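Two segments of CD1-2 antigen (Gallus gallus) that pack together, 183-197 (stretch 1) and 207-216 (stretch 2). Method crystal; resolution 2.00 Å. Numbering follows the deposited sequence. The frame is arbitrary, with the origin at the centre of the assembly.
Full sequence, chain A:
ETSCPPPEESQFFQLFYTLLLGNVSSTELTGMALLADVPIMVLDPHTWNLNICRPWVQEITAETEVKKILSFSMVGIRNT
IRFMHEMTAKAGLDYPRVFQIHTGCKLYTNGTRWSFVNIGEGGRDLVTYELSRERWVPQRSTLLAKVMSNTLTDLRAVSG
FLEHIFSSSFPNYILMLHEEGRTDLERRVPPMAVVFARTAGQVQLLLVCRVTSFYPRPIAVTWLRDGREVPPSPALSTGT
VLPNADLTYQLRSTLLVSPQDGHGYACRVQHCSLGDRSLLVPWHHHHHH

Stretch 1 183-197: TDLERRVPPMAVVFA
Stretch 2, residues 207-216: LVCRVTSFYP

Strand 192-197 runs antiparallel to strand 207-212, with 163° between their directions and 4.7 Å between their axes at closest approach. M192 pairs with T212, V194 with R210 and F196 with V208, each by two backbone hydrogen bonds. M192 N to T212 O is 3.0 Å and T212 N to M192 O is 2.9 Å. V194 N to R210 O is 3.0 Å and R210 N to V194 O is 2.8 Å. F196 N to V208 O is 3.1 Å and V208 N to F196 O is 2.9 Å. A193-V211, V195-C209 and A197-L207 are the non-hydrogen-bonded pairs, with CA atoms 4.3 to 4.5 Å apart.

Y215 is covered most. It forms a separate bridge with V189: V189 N to Y215 O and Y215 N to V189 O are both 2.9 Å. Its side chain (chi1 t, chi2 -95°) carries the ring to R187, just past the helix that ends at 185. The R187 guanidinium lies flat on that ring, planes at 15°, CZ 3.9 Å from the ring centroid. R187 has chi1 t, chi2 t and chi3 p. Its planar cation suits an aromatic face, and NH1 and NH2 are hydrogen-bonded elsewhere in the structure. A cis peptide bond precedes P216.

V208 and F196 follow in covered area. F196 (chi1 p, chi2 -84°) lays its ring over V208 (chi1 t). V208 CB is 3.9 Å from the ring centroid, a CH-pi contact, and F196 CZ is 3.5 Å from V208 CG1. Both side chains share the face of M192, V194, R210 and T212.

On the other face the side chains are small or branched. A197 CB meets L207 CD2 at 3.7 Å, and V195 CG2 lies 4.3 Å from C209 SG. Before the strand, buried P191 sets its CB 3.5 Å from V211 CG1 and 3.6 Å from F214 CB. In all, 969 Å² is buried.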

ATOM      1  N   THR A 183       9.700   4.287 -18.315  1.00 44.43           N
ATOM      2  CA  THR A 183       9.907   5.591 -17.682  1.00 45.42           C
ATOM      3  C   THR A 183       9.563   5.591 -16.173  1.00 44.20           C
ATOM      4  O   THR A 183      10.206   6.264 -15.376  1.00 43.85           O
ATOM      5  CB  THR A 183       9.195   6.728 -18.472  1.00 46.11           C
ATOM      6  OG1 THR A 183       9.593   7.992 -17.948  1.00 44.76           O
ATOM      7  CG2 THR A 183       7.680   6.609 -18.396  1.00 42.71           C
ATOM      8  N   ASP A 184       8.550   4.815 -15.808  1.00 32.39           N
ATOM      9  CA  ASP A 184       8.185   4.553 -14.402  1.00 33.99           C
ATOM     10  C   ASP A 184       8.741   3.232 -13.846  1.00 33.98           C
ATOM     11  O   ASP A 184       9.271   3.177 -12.719  1.00 31.93           O
ATOM     12  CB  ASP A 184       6.663   4.579 -14.283  1.00 36.90           C
ATOM     13  CG  ASP A 184       6.149   5.933 -13.882  1.00 40.01           C
ATOM     14  OD1 ASP A 184       6.452   6.354 -12.734  1.00 47.71           O
ATOM     15  OD2 ASP A 184       5.462   6.562 -14.690  1.00 44.70           O
ATOM     16  N   LEU A 185       8.617   2.165 -14.633  1.00 36.62           N
ATOM     17  CA  LEU A 185       9.071   0.839 -14.186  1.00 37.77           C
ATOM     18  C   LEU A 185      10.594   0.671 -14.070  1.00 38.75           C
ATOM     19  O   LEU A 185      11.056  -0.141 -13.247  1.00 38.92           O
ATOM     20  CB  LEU A 185       8.477  -0.258 -15.070  1.00 40.23           C
ATOM     21  CG  LEU A 185       6.952  -0.190 -15.258  1.00 41.59           C
ATOM     22  CD1 LEU A 185       6.511  -1.050 -16.432  1.00 42.74           C
ATOM     23  CD2 LEU A 185       6.233  -0.597 -13.969  1.00 41.87           C
ATOM     24  N   GLU A 186      11.392   1.403 -14.870  1.00 37.71           N
ATOM     25  CA  GLU A 186      12.853   1.342 -14.688  1.00 37.89           C
ATOM     26  C   GLU A 186      13.522   2.587 -14.078  1.00 35.37           C
ATOM     27  O   GLU A 186      14.728   2.747 -14.195  1.00 36.21           O
ATOM     28  CB  GLU A 186      13.571   0.925 -15.984  1.00 40.38           C
ATOM     29  CG  GLU A 186      13.167  -0.451 -16.486  1.00 42.23           C
ATOM     30  CD  GLU A 186      13.802  -0.811 -17.816  1.00 48.38           C
ATOM     31  OE1 GLU A 186      14.735  -0.097 -18.305  1.00 52.13           O
ATOM     32  OE2 GLU A 186      13.365  -1.851 -18.376  1.00 57.37           O
ATOM     33  N   ARG A 187      12.741   3.447 -13.436  1.00 33.35           N
ATOM     34  CA  ARG A 187      13.247   4.626 -12.772  1.00 31.90           C
ATOM     35  C   ARG A 187      14.050   4.115 -11.573  1.00 30.65           C
ATOM     36  O   ARG A 187      13.683   3.099 -10.963  1.00 28.42           O
ATOM     37  CB  ARG A 187      12.085   5.533 -12.312  1.00 32.27           C
ATOM     38  CG  ARG A 187      12.526   6.792 -11.509  1.00 30.74           C
ATOM     39  CD  ARG A 187      11.327   7.736 -11.161  1.00 33.34           C
ATOM     40  NE  ARG A 187      10.251   6.964 -10.527  1.00 33.67           N
ATOM     41  CZ  ARG A 187       9.891   7.039  -9.242  1.00 30.96           C
ATOM     42  NH1 ARG A 187      10.452   7.898  -8.412  1.00 31.71           N
ATOM     43  NH2 ARG A 187       8.905   6.274  -8.819  1.00 32.05           N
ATOM     44  N   ARG A 188      15.161   4.790 -11.275  1.00 29.81           N
ATOM     45  CA  ARG A 188      16.025   4.453 -10.122  1.00 29.94           C
ATOM     46  C   ARG A 188      16.414   5.768  -9.491  1.00 28.11           C
ATOM     47  O   ARG A 188      16.962   6.649 -10.175  1.00 28.93           O
ATOM     48  CB  ARG A 188      17.281   3.669 -10.586  1.00 32.25           C
ATOM     49  CG  ARG A 188      16.897   2.404 -11.361  1.00 36.29           C
ATOM     50  CD  ARG A 188      18.043   1.575 -11.868  1.00 41.27           C
ATOM     51  NE  ARG A 188      18.687   2.172 -13.050  1.00 54.09           N
ATOM     52  CZ  ARG A 188      19.026   1.516 -14.164  1.00 58.27           C
ATOM     53  NH1 ARG A 188      18.764   0.209 -14.295  1.00 61.91           N
ATOM     54  NH2 ARG A 188      19.618   2.176 -15.158  1.00 57.77           N
ATOM     55  N   VAL A 189      16.111   5.921  -8.198  1.00 25.57           N
ATOM     56  CA  VAL A 189      16.497   7.114  -7.445  1.00 24.44           C
ATOM     57  C   VAL A 189      17.207   6.636  -6.173  1.00 23.35           C
ATOM     58  O   VAL A 189      16.597   5.929  -5.375  1.00 22.20           O
ATOM     59  CB  VAL A 189      15.252   7.911  -6.979  1.00 24.59           C
ATOM     60  CG1 VAL A 189      15.709   9.081  -6.216  1.00 25.19           C
ATOM     61  CG2 VAL A 189      14.409   8.374  -8.198  1.00 25.15           C
ATOM     62  N   PRO A 190      18.526   6.906  -6.037  1.00 23.24           N
ATOM     63  CA  PRO A 190      19.237   6.406  -4.836  1.00 22.33           C
ATOM     64  C   PRO A 190      18.797   7.058  -3.513  1.00 22.85           C
ATOM     65  O   PRO A 190      18.359   8.227  -3.521  1.00 21.55           O
ATOM     66  CB  PRO A 190      20.717   6.675  -5.145  1.00 24.28           C
ATOM     67  CG  PRO A 190      20.777   6.792  -6.653  1.00 24.24           C
ATOM     68  CD  PRO A 190      19.442   7.494  -7.008  1.00 24.40           C
ATOM     69  N   PRO A 191      18.941   6.320  -2.381  1.00 22.06           N
ATOM     70  CA  PRO A 191      18.559   6.830  -1.087  1.00 22.74           C
ATOM     71  C   PRO A 191      19.560   7.841  -0.591  1.00 25.63           C
ATOM     72  O   PRO A 191      20.707   7.857  -1.077  1.00 25.06           O
ATOM     73  CB  PRO A 191      18.598   5.559  -0.196  1.00 22.30           C
ATOM     74  CG  PRO A 191      19.676   4.748  -0.799  1.00 23.07           C
ATOM     75  CD  PRO A 191      19.471   4.935  -2.281  1.00 24.01           C
ATOM     76  N   MET A 192      19.138   8.686   0.351  1.00 25.84           N
ATOM     77  CA  MET A 192      20.093   9.487   1.114  1.00 31.22           C
ATOM     78  C   MET A 192      19.830   9.114   2.553  1.00 28.94           C
ATOM     79  O   MET A 192      18.736   8.691   2.847  1.00 27.61           O
ATOM     80  CB  MET A 192      19.966  10.995   0.887  1.00 32.35           C
ATOM     81  CG  MET A 192      18.663  11.646   1.161  1.00 36.11           C
ATOM     82  SD  MET A 192      18.869  13.469   1.379  1.00 47.11           S
ATOM     83  CE  MET A 192      19.559  13.516   3.046  1.00 47.02           C
ATOM     84  N   ALA A 193      20.827   9.217   3.434  1.00 29.20           N
ATOM     85  CA  ALA A 193      20.634   8.756   4.824  1.00 28.16           C
ATOM     86  C   ALA A 193      21.289   9.701   5.830  1.00 28.93           C
ATOM     87  O   ALA A 193      22.254  10.404   5.523  1.00 30.68           O
ATOM     88  CB  ALA A 193      21.135   7.323   5.012  1.00 27.07           C
ATOM     89  N   VAL A 194      20.711   9.751   7.018  1.00 28.72           N
ATOM     90  CA  VAL A 194      21.219  10.598   8.087  1.00 28.85           C
ATOM     91  C   VAL A 194      21.219   9.741   9.346  1.00 27.40           C
ATOM     92  O   VAL A 194      20.332   8.888   9.514  1.00 25.43           O
ATOM     93  CB  VAL A 194      20.409  11.923   8.270  1.00 30.01           C
ATOM     94  CG1 VAL A 194      20.560  12.870   7.043  1.00 32.63           C
ATOM     95  CG2 VAL A 194      18.910  11.690   8.595  1.00 29.78           C
ATOM     96  N   VAL A 195      22.228   9.951  10.196  1.00 27.49           N
ATOM     97  CA  VAL A 195      22.355   9.231  11.478  1.00 27.10           C
ATOM     98  C   VAL A 195      22.389  10.256  12.625  1.00 28.59           C
ATOM     99  O   VAL A 195      23.127  11.261  12.556  1.00 30.45           O
ATOM    100  CB  VAL A 195      23.627   8.352  11.508  1.00 28.07           C
ATOM    101  CG1 VAL A 195      23.835   7.757  12.882  1.00 27.81           C
ATOM    102  CG2 VAL A 195      23.518   7.209  10.507  1.00 26.87           C
ATOM    103  N   PHE A 196      21.569  10.044  13.654  1.00 27.77           N
ATOM    104  CA  PHE A 196      21.636  10.878  14.861  1.00 29.95           C
ATOM    105  C   PHE A 196      21.315  10.037  16.104  1.00 30.04           C
ATOM    106  O   PHE A 196      20.880   8.898  15.976  1.00 29.61           O
ATOM    107  CB  PHE A 196      20.700  12.092  14.754  1.00 31.09           C
ATOM    108  CG  PHE A 196      19.299  11.738  14.315  1.00 30.60           C
ATOM    109  CD1 PHE A 196      18.998  11.593  12.950  1.00 32.15           C
ATOM    110  CD2 PHE A 196      18.314  11.502  15.247  1.00 28.86           C
ATOM    111  CE1 PHE A 196      17.712  11.245  12.540  1.00 33.51           C
ATOM    112  CE2 PHE A 196      17.008  11.152  14.851  1.00 31.40           C
ATOM    113  CZ  PHE A 196      16.704  11.041  13.502  1.00 30.75           C
ATOM    114  N   ALA A 197      21.558  10.595  17.289  1.00 31.39           N
ATOM    115  CA  ALA A 197      21.331   9.878  18.551  1.00 31.39           C
ATOM    116  C   ALA A 197      20.303  10.569  19.408  1.00 32.08           C
ATOM    117  O   ALA A 197      20.252  11.814  19.463  1.00 33.23           O
ATOM    118  CB  ALA A 197      22.627   9.722  19.321  1.00 32.94           C
ATOM    119  N   LEU A 207      20.295   5.071  18.570  1.00 29.63           N
ATOM    120  CA  LEU A 207      20.865   5.566  17.326  1.00 26.61           C
ATOM    121  C   LEU A 207      19.818   5.375  16.254  1.00 26.63           C
ATOM    122  O   LEU A 207      19.203   4.318  16.213  1.00 25.64           O
ATOM    123  CB  LEU A 207      22.148   4.827  16.944  1.00 28.22           C
ATOM    124  CG  LEU A 207      23.211   4.784  18.050  1.00 30.96           C
ATOM    125  CD1 LEU A 207      24.446   4.094  17.535  1.00 32.17           C
ATOM    126  CD2 LEU A 207      23.543   6.178  18.572  1.00 31.66           C
ATOM    127  N   VAL A 208      19.626   6.392  15.404  1.00 24.27           N
ATOM    128  CA  VAL A 208      18.588   6.387  14.360  1.00 24.05           C
ATOM    129  C   VAL A 208      19.255   6.589  13.026  1.00 25.08           C
ATOM    130  O   VAL A 208      20.071   7.490  12.886  1.00 24.53           O
ATOM    131  CB  VAL A 208      17.558   7.536  14.545  1.00 24.04           C
ATOM    132  CG1 VAL A 208      16.493   7.520  13.459  1.00 23.06           C
ATOM    133  CG2 VAL A 208      16.874   7.471  15.934  1.00 24.39           C
ATOM    134  N   CYS A 209      18.942   5.729  12.059  1.00 25.87           N
ATOM    135  CA  CYS A 209      19.374   5.950  10.686  1.00 24.88           C
ATOM    136  C   CYS A 209      18.079   6.211   9.882  1.00 25.09           C
ATOM    137  O   CYS A 209      17.236   5.327   9.804  1.00 24.08           O
ATOM    138  CB  CYS A 209      20.009   4.678  10.189  1.00 25.75           C
ATOM    139  SG  CYS A 209      20.622   4.774   8.504  1.00 29.63           S
ATOM    140  N   ARG A 210      17.909   7.416   9.338  1.00 24.70           N
ATOM    141  CA  ARG A 210      16.713   7.725   8.585  1.00 24.26           C
ATOM    142  C   ARG A 210      17.108   7.725   7.109  1.00 23.58           C
ATOM    143  O   ARG A 210      17.998   8.469   6.716  1.00 23.74           O
ATOM    144  CB  ARG A 210      16.162   9.081   9.014  1.00 26.76           C
ATOM    145  CG  ARG A 210      14.917   9.531   8.221  1.00 28.11           C
ATOM    146  CD  ARG A 210      14.571  10.977   8.588  1.00 34.79           C
ATOM    147  NE  ARG A 210      13.607  11.543   7.649  1.00 37.25           N
ATOM    148  CZ  ARG A 210      13.154  12.785   7.687  1.00 38.83           C
ATOM    149  NH1 ARG A 210      13.545  13.611   8.653  1.00 40.91           N
ATOM    150  NH2 ARG A 210      12.279  13.180   6.782  1.00 41.73           N
ATOM    151  N   VAL A 211      16.469   6.867   6.312  1.00 21.58           N
ATOM    152  CA  VAL A 211      16.843   6.698   4.895  1.00 21.49           C
ATOM    153  C   VAL A 211      15.671   7.188   4.074  1.00 21.86           C
ATOM    154  O   VAL A 211      14.561   6.770   4.327  1.00 20.89           O
ATOM    155  CB  VAL A 211      17.069   5.216   4.576  1.00 22.07           C
ATOM    156  CG1 VAL A 211      17.596   5.078   3.138  1.00 22.64           C
ATOM    157  CG2 VAL A 211      18.136   4.600   5.581  1.00 19.52           C
ATOM    158  N   THR A 212      15.918   8.106   3.138  1.00 22.44           N
ATOM    159  CA  THR A 212      14.830   8.789   2.435  1.00 24.68           C
ATOM    160  C   THR A 212      15.053   8.758   0.905  1.00 25.38           C
ATOM    161  O   THR A 212      16.130   8.366   0.437  1.00 25.62           O
ATOM    162  CB  THR A 212      14.691  10.273   2.981  1.00 28.56           C
ATOM    163  OG1 THR A 212      15.907  10.986   2.712  1.00 30.35           O
ATOM    164  CG2 THR A 212      14.522  10.282   4.502  1.00 28.05           C
ATOM    165  N   SER A 213      14.022   9.086   0.135  1.00 25.73           N
ATOM    166  CA  SER A 213      14.153   9.486  -1.285  1.00 27.50           C
ATOM    167  C   SER A 213      14.347   8.394  -2.290  1.00 26.50           C
ATOM    168  O   SER A 213      14.585   8.701  -3.475  1.00 28.05           O
ATOM    169  CB  SER A 213      15.242  10.559  -1.486  1.00 29.42           C
ATOM    170  OG  SER A 213      14.858  11.755  -0.825  1.00 35.51           O
ATOM    171  N   PHE A 214      14.216   7.128  -1.878  1.00 23.80           N
ATOM    172  CA  PHE A 214      14.664   6.048  -2.759  1.00 23.42           C
ATOM    173  C   PHE A 214      13.589   5.334  -3.576  1.00 24.79           C
ATOM    174  O   PHE A 214      12.448   5.182  -3.154  1.00 24.01           O
ATOM    175  CB  PHE A 214      15.488   5.014  -1.990  1.00 22.26           C
ATOM    176  CG  PHE A 214      14.742   4.358  -0.853  1.00 21.76           C
ATOM    177  CD1 PHE A 214      14.787   4.901   0.410  1.00 23.62           C
ATOM    178  CD2 PHE A 214      14.065   3.162  -1.053  1.00 22.23           C
ATOM    179  CE1 PHE A 214      14.132   4.255   1.501  1.00 22.90           C
ATOM    180  CE2 PHE A 214      13.388   2.536  -0.026  1.00 24.04           C
ATOM    181  CZ  PHE A 214      13.405   3.095   1.263  1.00 22.91           C
ATOM    182  N   TYR A 215      13.981   4.876  -4.756  1.00 23.92           N
ATOM    183  CA  TYR A 215      13.067   4.071  -5.556  1.00 25.17           C
ATOM    184  C   TYR A 215      13.949   3.141  -6.393  1.00 25.23           C
ATOM    185  O   TYR A 215      14.954   3.585  -6.931  1.00 24.62           O
ATOM    186  CB  TYR A 215      12.178   4.976  -6.451  1.00 25.71           C
ATOM    187  CG  TYR A 215      11.170   4.153  -7.233  1.00 26.66           C
ATOM    188  CD1 TYR A 215      11.431   3.745  -8.532  1.00 26.68           C
ATOM    189  CD2 TYR A 215       9.986   3.731  -6.633  1.00 27.56           C
ATOM    190  CE1 TYR A 215      10.524   2.944  -9.238  1.00 31.58           C
ATOM    191  CE2 TYR A 215       9.064   2.933  -7.328  1.00 28.70           C
ATOM    192  CZ  TYR A 215       9.340   2.547  -8.625  1.00 30.63           C
ATOM    193  OH  TYR A 215       8.414   1.768  -9.297  1.00 34.03           O
ATOM    194  N   PRO A 216      13.573   1.861  -6.547  1.00 26.24           N
ATOM    195  CA  PRO A 216      12.385   1.139  -6.102  1.00 27.31           C
ATOM    196  C   PRO A 216      12.364   0.826  -4.588  1.00 27.45           C
ATOM    197  O   PRO A 216      13.288   1.183  -3.867  1.00 25.85           O
ATOM    198  CB  PRO A 216      12.402  -0.132  -6.973  1.00 29.51           C
ATOM    199  CG  PRO A 216      13.850  -0.337  -7.344  1.00 29.63           C
ATOM    200  CD  PRO A 216      14.433   1.051  -7.435  1.00 27.54           C
TER